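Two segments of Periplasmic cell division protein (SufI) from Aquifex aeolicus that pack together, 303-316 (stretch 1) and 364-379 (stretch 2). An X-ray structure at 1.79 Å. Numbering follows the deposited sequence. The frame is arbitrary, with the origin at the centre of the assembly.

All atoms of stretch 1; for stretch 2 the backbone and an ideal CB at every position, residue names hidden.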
# COMPACT_ATOMS: atom_id res chain seq x y z
N ILE A 303 2.56 6.37 -11.41
CA ILE A 303 2.55 7.58 -12.22
C ILE A 303 3.60 7.49 -13.31
O ILE A 303 4.60 6.78 -13.19
CB ILE A 303 2.78 8.85 -11.37
CG1 ILE A 303 4.18 8.84 -10.75
CG2 ILE A 303 1.68 9.02 -10.33
CD1 ILE A 303 4.60 10.16 -10.14
N LEU A 304 3.34 8.21 -14.40
CA LEU A 304 4.31 8.46 -15.46
C LEU A 304 4.73 9.92 -15.39
O LEU A 304 3.87 10.81 -15.32
CB LEU A 304 3.74 8.15 -16.85
CG LEU A 304 3.44 6.70 -17.26
CD1 LEU A 304 2.86 6.67 -18.66
CD2 LEU A 304 4.67 5.82 -17.16
N VAL A 305 6.03 10.17 -15.41
CA VAL A 305 6.58 11.51 -15.40
C VAL A 305 7.47 11.65 -16.63
O VAL A 305 8.40 10.86 -16.82
CB VAL A 305 7.38 11.80 -14.11
CG1 VAL A 305 7.86 13.24 -14.11
CG2 VAL A 305 6.52 11.54 -12.90
N ASP A 306 7.18 12.65 -17.46
CA ASP A 306 7.93 12.87 -18.69
C ASP A 306 8.96 13.96 -18.41
O ASP A 306 8.68 15.15 -18.52
CB ASP A 306 7.00 13.24 -19.84
CG ASP A 306 7.67 13.14 -21.19
OD1 ASP A 306 8.92 13.14 -21.23
OD2 ASP A 306 6.96 13.06 -22.22
N PHE A 307 10.17 13.53 -18.06
CA PHE A 307 11.21 14.51 -17.78
C PHE A 307 11.72 15.21 -19.04
O PHE A 307 12.57 16.10 -18.92
CB PHE A 307 12.37 13.84 -17.03
CG PHE A 307 12.05 13.54 -15.59
CD1 PHE A 307 11.98 14.56 -14.66
CD2 PHE A 307 11.81 12.24 -15.18
CE1 PHE A 307 11.68 14.29 -13.32
CE2 PHE A 307 11.50 11.96 -13.85
CZ PHE A 307 11.44 12.98 -12.92
N ARG A 308 11.23 14.85 -20.23
CA ARG A 308 11.49 15.67 -21.41
C ARG A 308 10.85 17.04 -21.29
O ARG A 308 11.24 17.96 -22.02
CB ARG A 308 11.00 14.96 -22.67
CG ARG A 308 11.73 13.68 -22.98
CD ARG A 308 11.12 12.94 -24.16
NE ARG A 308 9.77 12.47 -23.87
CZ ARG A 308 9.03 11.76 -24.72
NH1 ARG A 308 9.52 11.42 -25.91
NH2 ARG A 308 7.80 11.38 -24.38
N ASP A 309 9.86 17.21 -20.40
CA ASP A 309 9.35 18.54 -20.09
C ASP A 309 10.44 19.45 -19.55
O ASP A 309 10.36 20.67 -19.71
CB ASP A 309 8.22 18.46 -19.05
CG ASP A 309 6.98 17.78 -19.58
OD1 ASP A 309 6.97 17.40 -20.77
OD2 ASP A 309 6.02 17.63 -18.80
N ALA A 310 11.43 18.87 -18.89
CA ALA A 310 12.49 19.62 -18.23
C ALA A 310 13.70 19.76 -19.14
O ALA A 310 13.87 19.03 -20.12
CB ALA A 310 12.89 18.92 -16.92
N SER A 311 14.56 20.71 -18.80
CA SER A 311 15.82 20.91 -19.50
C SER A 311 16.94 20.24 -18.72
O SER A 311 16.85 20.04 -17.51
CB SER A 311 16.12 22.40 -19.66
OG SER A 311 15.03 23.07 -20.26
N VAL A 312 18.01 19.88 -19.44
CA VAL A 312 19.19 19.39 -18.76
C VAL A 312 19.64 20.44 -17.75
O VAL A 312 19.61 21.65 -18.03
CB VAL A 312 20.30 19.06 -19.78
CG1 VAL A 312 21.56 18.60 -19.07
CG2 VAL A 312 19.80 18.01 -20.76
N ASN A 313 20.02 19.97 -16.56
CA ASN A 313 20.44 20.72 -15.37
C ASN A 313 19.25 21.18 -14.53
O ASN A 313 19.47 21.80 -13.49
CB ASN A 313 21.32 21.94 -15.68
CG ASN A 313 22.63 21.56 -16.34
OD1 ASN A 313 23.15 20.47 -16.11
ND2 ASN A 313 23.16 22.46 -17.15
N ASP A 314 18.02 20.89 -14.93
CA ASP A 314 16.89 21.20 -14.07
C ASP A 314 16.88 20.28 -12.85
O ASP A 314 17.31 19.12 -12.91
CB ASP A 314 15.57 21.06 -14.83
CG ASP A 314 15.31 22.22 -15.76
OD1 ASP A 314 16.13 23.16 -15.79
OD2 ASP A 314 14.29 22.19 -16.48
N VAL A 315 16.40 20.81 -11.74
CA VAL A 315 16.12 20.03 -10.54
C VAL A 315 14.62 20.08 -10.29
O VAL A 315 14.03 21.16 -10.25
CB VAL A 315 16.91 20.52 -9.32
CG1 VAL A 315 18.38 20.14 -9.47
CG2 VAL A 315 16.78 22.03 -9.16
N ILE A 316 14.01 18.91 -10.16
CA ILE A 316 12.57 18.80 -9.94
C ILE A 316 12.37 18.25 -8.53
O ILE A 316 12.90 17.19 -8.19
CB ILE A 316 11.90 17.91 -10.99
CG1 ILE A 316 11.81 18.64 -12.33
CG2 ILE A 316 10.51 17.50 -10.54
CD1 ILE A 316 13.05 18.58 -13.16
N UNK A 364 11.76 14.40 -2.12
CA UNK A 364 12.83 13.87 -2.95
C UNK A 364 13.15 14.88 -4.05
O UNK A 364 12.31 15.69 -4.44
CB UNK A 364 12.44 12.51 -3.55
N UNK A 365 14.38 14.80 -4.56
CA UNK A 365 14.86 15.69 -5.60
C UNK A 365 15.30 14.87 -6.81
O UNK A 365 16.05 13.90 -6.67
CB UNK A 365 16.01 16.56 -5.08
N UNK A 366 14.82 15.26 -7.99
CA UNK A 366 15.25 14.67 -9.25
C UNK A 366 16.13 15.67 -9.98
O UNK A 366 15.79 16.85 -10.09
CB UNK A 366 14.05 14.26 -10.11
N UNK A 367 17.26 15.19 -10.49
CA UNK A 367 18.21 16.01 -11.23
C UNK A 367 18.24 15.50 -12.66
O UNK A 367 18.71 14.38 -12.91
CB UNK A 367 19.60 15.97 -10.60
N UNK A 368 17.74 16.30 -13.59
CA UNK A 368 17.79 15.98 -15.01
C UNK A 368 19.21 16.23 -15.50
O UNK A 368 19.56 17.35 -15.89
CB UNK A 368 16.78 16.80 -15.81
N UNK A 369 20.05 15.19 -15.47
CA UNK A 369 21.47 15.35 -15.72
C UNK A 369 21.89 15.04 -17.15
O UNK A 369 22.96 15.48 -17.58
CB UNK A 369 22.26 14.45 -14.76
N UNK A 370 21.07 14.30 -17.91
CA UNK A 370 21.46 13.86 -19.24
C UNK A 370 20.30 14.02 -20.21
O UNK A 370 19.14 13.82 -19.84
CB UNK A 370 21.94 12.41 -19.21
N UNK A 371 20.63 14.38 -21.45
CA UNK A 371 19.66 14.35 -22.53
C UNK A 371 19.52 12.91 -23.04
O UNK A 371 20.28 12.01 -22.68
CB UNK A 371 20.07 15.30 -23.66
N UNK A 372 18.53 12.71 -23.90
CA UNK A 372 18.23 11.37 -24.38
C UNK A 372 17.51 11.47 -25.72
O UNK A 372 16.90 12.50 -26.04
CB UNK A 372 17.39 10.60 -23.36
N UNK A 373 17.60 10.40 -26.51
CA UNK A 373 16.88 10.28 -27.77
C UNK A 373 15.52 9.62 -27.61
O UNK A 373 14.94 9.15 -28.60
CB UNK A 373 17.72 9.49 -28.77
N UNK A 374 14.99 9.58 -26.38
CA UNK A 374 13.73 8.91 -26.08
C UNK A 374 12.57 9.55 -26.84
O UNK A 374 12.31 10.74 -26.68
CB UNK A 374 13.46 8.94 -24.58
N UNK A 375 11.88 8.75 -27.65
CA UNK A 375 10.80 9.25 -28.50
C UNK A 375 9.47 8.56 -28.26
O UNK A 375 8.54 8.73 -29.07
CB UNK A 375 11.19 9.09 -29.97
N UNK A 376 9.33 7.80 -27.18
CA UNK A 376 8.09 7.08 -26.94
C UNK A 376 6.96 8.04 -26.57
O UNK A 376 7.19 9.17 -26.13
CB UNK A 376 8.29 6.04 -25.83
N UNK A 377 5.73 7.57 -26.76
CA UNK A 377 4.54 8.34 -26.44
C UNK A 377 3.75 7.65 -25.34
O UNK A 377 3.70 6.42 -25.28
CB UNK A 377 3.67 8.53 -27.68
N UNK A 378 3.14 8.44 -24.47
CA UNK A 378 2.23 7.85 -23.49
C UNK A 378 1.02 7.28 -24.22
O UNK A 378 0.39 8.00 -25.02
CB UNK A 378 1.80 8.88 -22.45
N UNK A 379 0.67 6.01 -24.02
CA UNK A 379 -0.39 5.40 -24.82
C UNK A 379 -1.76 5.97 -24.47
O UNK A 379 -1.99 6.48 -23.37
CB UNK A 379 -0.39 3.88 -24.62

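Position 364 points its CA-to-CB bond sideways, with nothing of stretch 1 within 5.5 Å of the ideal CB, so stretch 1 leaves the choice open; it is Met364. Position 365 also lies sideways, its CB 4.4 Å from Ile316 O, and extended angles favour any strand former. The deposited Glu365 looks to its own strand: its OE2 accepts from the side chain of 367, a salt bridge.

Position 366 is an antiparallel, hydrogen-bonded partner of Ile316: its N donates to Ile316 O and its O accepts from Ile316 N, both at 2.7 Å. Its CB lies on the same sheet face as the Ile316 side chain, 4.0 Å from Phe307 CE1, so a large apolar or aromatic group suits. Phe366 fills it, with Phe307 CZ over one face of its ring, 3.8 Å from Phe366 CG; the planes meet obliquely at 48°.

Position 367 pairs with Val315 without hydrogen bonds and shares its face. Beta-branched or long side chains with an aliphatic stem would serve. Arg367 lays CG 4.2 Å from Val315 CG1, and its NE completes the salt bridge to Glu365 OE2 at 2.7 Å.

At position 368, N donates to Asp314 O (2.9 Å) and O accepts from Asn313 N (2.7 Å), fastening the strand to the type II turn from Ser311 to Asp314. The CB points toward stretch 1, 3.7 Å from both Ser311 O and Asp314 O: a compact apolar group is called for. Val368 sends CG2 to Ile316 CD1 (3.6 Å), Ala310 CB (3.8 Å) and Phe307 CD1 (4.0 Å).

Positions 369 and 370 point away, leaving room for polar residues: Thr369 and Lys370. At 371 the CB sits 4.0 Å from Val312 CG2, tolerating much; Asp371 uses OD1 to accept from the backbone N of 372 (2.8 Å). Positions 372 and 373, out of contact, would take small or polar groups: Ser372 and Ala373.

Position 374 turns toward stretch 1, its CB 4.6 Å from Arg308 CD, and a flat or aliphatic side chain could cover the guanidinium. Tyr374 does so, CD1 lying over one face, 3.8 Å from Arg308 NH1, while its backbone O accepts from Arg308 NH1 (3.0 Å). Position 375 points away, suiting polar groups: Asp375. At 376, CB is sideways and free of stretch 1, while O accepts from Arg308 NH2 (2.9 Å); many side chains would do, and Lys376 leads its end away. Position 377, directed away, suits small polar groups: Ser377.

Position 378 points toward stretch 1, its CB 4.5 Å from Leu304 CD1, inviting a branched aliphatic; Ile378 brings CD1 to 3.9 Å from Leu304 CD1. Position 379 is unconstrained here, and its phi of -70° permits proline: Pro379.

Stretch 2 364-379: MEFRVTKDSAYDKSIP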
# COMPACT_ATOMS: atom_id res chain seq x y z
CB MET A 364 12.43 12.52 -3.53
CG MET A 364 13.53 11.78 -4.23
SD MET A 364 12.88 10.29 -4.99
CE MET A 364 14.19 9.96 -6.16
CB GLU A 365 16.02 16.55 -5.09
CG GLU A 365 16.94 17.08 -6.16
CD GLU A 365 18.17 17.74 -5.58
OE1 GLU A 365 18.02 18.49 -4.58
OE2 GLU A 365 19.28 17.51 -6.10
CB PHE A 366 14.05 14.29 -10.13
CG PHE A 366 13.20 13.21 -9.55
CD1 PHE A 366 13.56 11.88 -9.70
CD2 PHE A 366 12.04 13.51 -8.86
CE1 PHE A 366 12.78 10.87 -9.17
CE2 PHE A 366 11.26 12.51 -8.33
CZ PHE A 366 11.63 11.19 -8.48
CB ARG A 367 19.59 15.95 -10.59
CG ARG A 367 19.60 16.13 -9.08
CD ARG A 367 20.76 15.36 -8.47
NE ARG A 367 21.10 15.81 -7.13
CZ ARG A 367 22.21 15.46 -6.50
NH1 ARG A 367 23.09 14.66 -7.10
NH2 ARG A 367 22.46 15.90 -5.27
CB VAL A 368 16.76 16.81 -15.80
CG1 VAL A 368 16.74 16.40 -17.26
CG2 VAL A 368 15.39 16.65 -15.18
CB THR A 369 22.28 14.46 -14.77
OG1 THR A 369 21.80 13.11 -14.85
CG2 THR A 369 22.14 14.94 -13.33
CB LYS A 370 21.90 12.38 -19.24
CG LYS A 370 23.20 12.12 -18.51
CD LYS A 370 23.57 10.65 -18.58
CE LYS A 370 23.62 10.17 -20.02
NZ LYS A 370 24.04 8.75 -20.12
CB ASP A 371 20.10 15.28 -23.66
CG ASP A 371 18.92 15.87 -24.42
OD1 ASP A 371 17.80 15.33 -24.31
OD2 ASP A 371 19.12 16.88 -25.13
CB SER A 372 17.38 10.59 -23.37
OG SER A 372 16.89 9.37 -23.91
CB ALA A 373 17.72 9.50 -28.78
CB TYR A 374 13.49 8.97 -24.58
CG TYR A 374 12.36 8.12 -24.06
CD1 TYR A 374 11.09 8.65 -23.88
CD2 TYR A 374 12.57 6.79 -23.71
CE1 TYR A 374 10.06 7.88 -23.39
CE2 TYR A 374 11.55 6.01 -23.22
CZ TYR A 374 10.29 6.56 -23.06
OH TYR A 374 9.27 5.79 -22.57
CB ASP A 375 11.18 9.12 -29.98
CG ASP A 375 12.35 10.00 -30.36
OD1 ASP A 375 12.54 11.04 -29.70
OD2 ASP A 375 13.08 9.65 -31.32
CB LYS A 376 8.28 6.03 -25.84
CG LYS A 376 9.48 5.11 -26.04
CD LYS A 376 9.34 4.26 -27.30
CE LYS A 376 10.48 3.25 -27.41
NZ LYS A 376 10.33 2.37 -28.60
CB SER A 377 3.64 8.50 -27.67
OG SER A 377 4.37 9.01 -28.76
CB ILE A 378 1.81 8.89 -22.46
CG1 ILE A 378 3.03 9.35 -21.66
CG2 ILE A 378 0.75 8.32 -21.53
CD1 ILE A 378 2.67 10.15 -20.44
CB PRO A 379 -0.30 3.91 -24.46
CG PRO A 379 1.03 3.74 -23.79
CD PRO A 379 1.28 5.05 -23.10
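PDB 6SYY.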